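Local coordinates for protein molybdopterin biosynthesis enzyme, MoaB (Thermus thermophilus, PDB 3MCH) that probably binds molybdopterin and takes part in the biosynthesis of the molybdenum cofactor, at residues Gly115-Arg120 / Leu124-Pro129; Glu41-Pro44 / Met49-Lys52. One frame throughout, in Å; residues are numbered along the deposited sequence.

Contact 1: residues Gly115-Arg120 / Leu124-Pro129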
loop_
_atom_site.group_PDB
_atom_site.type_symbol
_atom_site.label_atom_id
_atom_site.label_comp_id
_atom_site.label_asym_id
_atom_site.label_seq_id
_atom_site.Cartn_x
_atom_site.Cartn_y
_atom_site.Cartn_z
ATOM N N GLY B 115 7.889 -7.186 2.499
ATOM C CA GLY B 115 9.012 -6.373 2.073
ATOM C C GLY B 115 8.609 -4.958 1.715
ATOM O O GLY B 115 7.547 -4.740 1.125
ATOM N N VAL B 116 9.438 -3.990 2.097
ATOM C CA VAL B 116 9.164 -2.594 1.779
ATOM C C VAL B 116 10.139 -2.112 0.709
ATOM O O VAL B 116 11.052 -2.841 0.298
ATOM C CB VAL B 116 9.298 -1.672 3.026
ATOM C CG1 VAL B 116 8.334 -2.124 4.116
ATOM C CG2 VAL B 116 10.728 -1.682 3.548
ATOM N N ALA B 117 9.919 -0.889 0.243
ATOM C CA ALA B 117 10.779 -0.262 -0.749
ATOM C C ALA B 117 10.871 1.200 -0.353
ATOM O O ALA B 117 9.878 1.798 0.065
ATOM C CB ALA B 117 10.174 -0.394 -2.145
ATOM N N GLY B 118 12.057 1.776 -0.467
ATOM C CA GLY B 118 12.201 3.169 -0.110
ATOM C C GLY B 118 13.546 3.746 -0.467
ATOM O O GLY B 118 14.386 3.087 -1.082
ATOM N N VAL B 119 13.752 4.993 -0.065
ATOM C CA VAL B 119 14.995 5.685 -0.346
ATOM C C VAL B 119 15.664 6.173 0.930
ATOM O O VAL B 119 14.995 6.615 1.862
ATOM C CB VAL B 119 14.742 6.915 -1.255
ATOM C CG1 VAL B 119 16.027 7.721 -1.447
ATOM C CG2 VAL B 119 14.185 6.451 -2.602
ATOM N N ARG B 120 16.984 6.049 0.970
ATOM C CA ARG B 120 17.786 6.555 2.077
ATOM C C ARG B 120 18.886 7.323 1.355
ATOM O O ARG B 120 19.650 6.741 0.576
ATOM C CB ARG B 120 18.399 5.437 2.927
ATOM C CG ARG B 120 19.181 5.993 4.122
ATOM C CD ARG B 120 19.977 4.936 4.873
ATOM N NE ARG B 120 20.900 5.549 5.827
ATOM C CZ ARG B 120 20.543 6.088 6.992
ATOM N NH1 ARG B 120 19.272 6.088 7.372
ATOM N NH2 ARG B 120 21.464 6.639 7.776
ATOM N N LEU B 124 18.253 3.575 -3.451
ATOM C CA LEU B 124 16.946 2.931 -3.481
ATOM C C LEU B 124 17.130 1.550 -2.875
ATOM O O LEU B 124 18.048 0.826 -3.254
ATOM C CB LEU B 124 16.444 2.808 -4.924
ATOM C CG LEU B 124 15.081 2.155 -5.147
ATOM C CD1 LEU B 124 13.977 2.978 -4.487
ATOM C CD2 LEU B 124 14.837 2.039 -6.648
ATOM N N ILE B 125 16.255 1.192 -1.938
ATOM C CA ILE B 125 16.335 -0.092 -1.258
ATOM C C ILE B 125 15.038 -0.874 -1.410
ATOM O O ILE B 125 13.954 -0.360 -1.118
ATOM C CB ILE B 125 16.624 0.102 0.260
ATOM C CG1 ILE B 125 17.865 0.981 0.436
ATOM C CG2 ILE B 125 16.824 -1.244 0.942
ATOM C CD1 ILE B 125 17.579 2.458 0.385
ATOM N N LEU B 126 15.156 -2.112 -1.890
ATOM C CA LEU B 126 13.998 -2.987 -2.058
ATOM C C LEU B 126 14.210 -4.288 -1.290
ATOM O O LEU B 126 15.295 -4.871 -1.352
ATOM C CB LEU B 126 13.782 -3.337 -3.538
ATOM C CG LEU B 126 13.025 -2.359 -4.443
ATOM C CD1 LEU B 126 13.746 -1.033 -4.526
ATOM C CD2 LEU B 126 12.890 -2.988 -5.822
ATOM N N ASN B 127 13.176 -4.729 -0.573
ATOM C CA ASN B 127 13.207 -5.989 0.179
ATOM C C ASN B 127 12.559 -7.077 -0.677
ATOM O O ASN B 127 11.329 -7.123 -0.785
ATOM C CB ASN B 127 12.366 -5.918 1.461
ATOM C CG ASN B 127 12.918 -4.968 2.502
ATOM O OD1 ASN B 127 12.165 -4.487 3.347
ATOM N ND2 ASN B 127 14.223 -4.718 2.473
ATOM N N LEU B 128 13.366 -7.952 -1.270
ATOM C CA LEU B 128 12.849 -9.058 -2.076
ATOM C C LEU B 128 12.652 -10.290 -1.185
ATOM O O LEU B 128 13.290 -10.417 -0.138
ATOM C CB LEU B 128 13.850 -9.427 -3.174
ATOM C CG LEU B 128 14.199 -8.405 -4.254
ATOM C CD1 LEU B 128 15.435 -8.874 -5.007
ATOM C CD2 LEU B 128 13.019 -8.248 -5.202
ATOM N N PRO B 129 11.759 -11.209 -1.587
ATOM C CA PRO B 129 11.522 -12.425 -0.802
ATOM C C PRO B 129 12.816 -13.245 -0.770
ATOM O O PRO B 129 13.741 -12.971 -1.538
ATOM C CB PRO B 129 10.411 -13.125 -1.581
ATOM C CG PRO B 129 9.662 -11.986 -2.178
ATOM C CD PRO B 129 10.770 -11.092 -2.670
#
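G118 and I125 form the hydrogen-bonded pair of a buried antiparallel beta hairpin, strands 117-120 and 123-128, set in the mixed sheet of the chain. In this pair I125 N to G118 O spans 2.8 Å, and G118 N donates to I125 O at 2.9 Å. A117 opposite L126 and V119 opposite L124 are the flanking non-hydrogen-bonded pairs; their side chains share one face of the sheet, where L124 CD1 meets V119 CG2 at 4.0 Å, the two side chains crossing at about a right angle. I125 goes to the other face, its CD1 lying 3.7 Å from R120 N. This hairpin turns the chain back within the alpha/beta fold of the MogA/MoaB family, whose domain probably binds molybdopterin: strand 123-128 runs parallel to 65-69, whereas 117-120 opposes it. Past the regular ladder, N127 grips V116 twice. Its backbone N donates to V116 O. Its CG lies anti to the carbonyl carbon (chi1 -67°), which sets the amide beside V116, and OD1 accepts V116 N at 3.0 Å; that N-H points almost straight at the oxygen (168°) but comes in tilted 33° from the carbonyl plane. With OD1 so engaged, ND2 bonds T68 and T84. A leucine here would probably leave V116 N without its acceptor and break the tie to both threonines. N127 CB also presses on G115 CA at 3.4 Å.

Contact 2: residues Glu41-Pro44 / Met49-Lys52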
loop_
_atom_site.group_PDB
_atom_site.type_symbol
_atom_site.label_atom_id
_atom_site.label_comp_id
_atom_site.label_asym_id
_atom_site.label_seq_id
_atom_site.Cartn_x
_atom_site.Cartn_y
_atom_site.Cartn_z
ATOM N N GLU B 41 26.837 -9.406 0.265
ATOM C CA GLU B 41 27.119 -9.834 1.628
ATOM C C GLU B 41 25.979 -10.674 2.192
ATOM O O GLU B 41 24.834 -10.593 1.734
ATOM C CB GLU B 41 27.344 -8.617 2.545
ATOM C CG GLU B 41 28.735 -7.977 2.467
ATOM C CD GLU B 41 28.889 -6.785 3.416
ATOM O OE1 GLU B 41 28.533 -6.919 4.606
ATOM O OE2 GLU B 41 29.373 -5.716 2.978
ATOM N N LEU B 42 26.317 -11.501 3.176
ATOM C CA LEU B 42 25.347 -12.334 3.877
ATOM C C LEU B 42 25.249 -11.660 5.235
ATOM O O LEU B 42 26.254 -11.177 5.758
ATOM C CB LEU B 42 25.879 -13.753 4.079
ATOM C CG LEU B 42 26.080 -14.659 2.865
ATOM C CD1 LEU B 42 26.972 -15.831 3.251
ATOM C CD2 LEU B 42 24.737 -15.148 2.367
ATOM N N VAL B 43 24.052 -11.616 5.804
ATOM C CA VAL B 43 23.881 -10.999 7.110
ATOM C C VAL B 43 22.867 -11.815 7.903
ATOM O O VAL B 43 21.921 -12.362 7.335
ATOM C CB VAL B 43 23.400 -9.531 6.974
ATOM C CG1 VAL B 43 21.953 -9.490 6.497
ATOM C CG2 VAL B 43 23.551 -8.808 8.300
ATOM N N PRO B 44 23.069 -11.933 9.227
ATOM C CA PRO B 44 22.149 -12.698 10.074
ATOM C C PRO B 44 20.771 -12.039 10.166
ATOM O O PRO B 44 20.593 -10.896 9.743
ATOM C CB PRO B 44 22.857 -12.711 11.431
ATOM C CG PRO B 44 24.307 -12.546 11.077
ATOM C CD PRO B 44 24.253 -11.510 9.993
ATOM N N MET B 49 22.349 -5.799 12.778
ATOM C CA MET B 49 23.344 -6.114 11.767
ATOM C C MET B 49 22.864 -5.793 10.360
ATOM O O MET B 49 23.647 -5.360 9.519
ATOM C CB MET B 49 23.732 -7.582 11.871
ATOM C CG MET B 49 24.344 -7.920 13.216
ATOM S SD MET B 49 24.869 -9.622 13.297
ATOM C CE MET B 49 26.449 -9.508 12.452
ATOM N N ILE B 50 21.581 -6.011 10.105
ATOM C CA ILE B 50 21.027 -5.703 8.792
ATOM C C ILE B 50 21.187 -4.204 8.577
ATOM O O ILE B 50 21.656 -3.758 7.528
ATOM C CB ILE B 50 19.526 -6.072 8.708
ATOM C CG1 ILE B 50 19.356 -7.591 8.774
ATOM C CG2 ILE B 50 18.921 -5.527 7.414
ATOM C CD1 ILE B 50 17.934 -8.068 9.062
ATOM N N LYS B 51 20.810 -3.431 9.591
ATOM C CA LYS B 51 20.898 -1.982 9.523
ATOM C C LYS B 51 22.327 -1.465 9.343
ATOM O O LYS B 51 22.544 -0.494 8.623
ATOM C CB LYS B 51 20.254 -1.370 10.773
ATOM C CG LYS B 51 18.792 -1.779 10.939
ATOM C CD LYS B 51 18.127 -1.165 12.168
ATOM C CE LYS B 51 17.931 0.333 12.015
ATOM N NZ LYS B 51 17.109 0.899 13.130
ATOM N N LYS B 52 23.301 -2.107 9.983
ATOM C CA LYS B 52 24.686 -1.664 9.849
ATOM C C LYS B 52 25.147 -1.744 8.395
ATOM O O LYS B 52 25.778 -0.818 7.884
ATOM C CB LYS B 52 25.624 -2.503 10.719
ATOM C CG LYS B 52 27.076 -2.050 10.614
ATOM C CD LYS B 52 28.026 -2.920 11.419
ATOM C CE LYS B 52 29.464 -2.454 11.232
ATOM N NZ LYS B 52 30.430 -3.271 12.024
#
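V43 and P44, at the end of strand 35-43, pack against M49 and I50 in the first turn of helix 47-60, a strand-to-helix connection in the alpha/beta fold that turns the chain from the edge strand of the sheet, within this chain, into the helix. Apolar contacts carry the junction, and no hydrogen bond crosses it. The tight part is the buried pair V43 and I50. With V43 CG2 anti to its backbone N and CG1 set between that N and the carbonyl carbon (chi1 71°), the two methyls divide the work. CG1 meets I50 CG1 at 3.9 Å, the side chains crossing at about a right angle, while CG2 sits 3.8 Å from M49 CB and close to the M49 carbonyl. I50 CG1 also comes to 3.7 Å from P44 O. V9 of the adjacent strand 2-9 touches both V43 and I50 and continues this apolar layer. The outer half is the solvent side: M49 is exposed and P44 partly so, although F14 and D11 also touch the proline. Here the thioether does the packing. A bend at chi3 (81°) brings M49 CE against P44 CD at 3.9 Å, the two side chains again crossing steeply. The closest approach of the sulfur to the ring is M49 SD to P44 CG, 3.7 Å.

Contact 2 closes along the chain well before contact 1 opens, so the two come in series, one at each of two strand connections of a single mixed sheet. Their centres lie about 14 Å apart and their nearest atoms about 7 Å, without touching. Strands 2-9 and 65-69 stand between strand 35-43 of contact 2 and strand 123-128 of contact 1. Helix 80-85 reaches both contacts, meeting I50 through T80 and V116 and I125 through T84. The pair illustrates how one alpha/beta domain joins its strands in two ways, by a helical connection at its edge and by a hairpin nearer its centre.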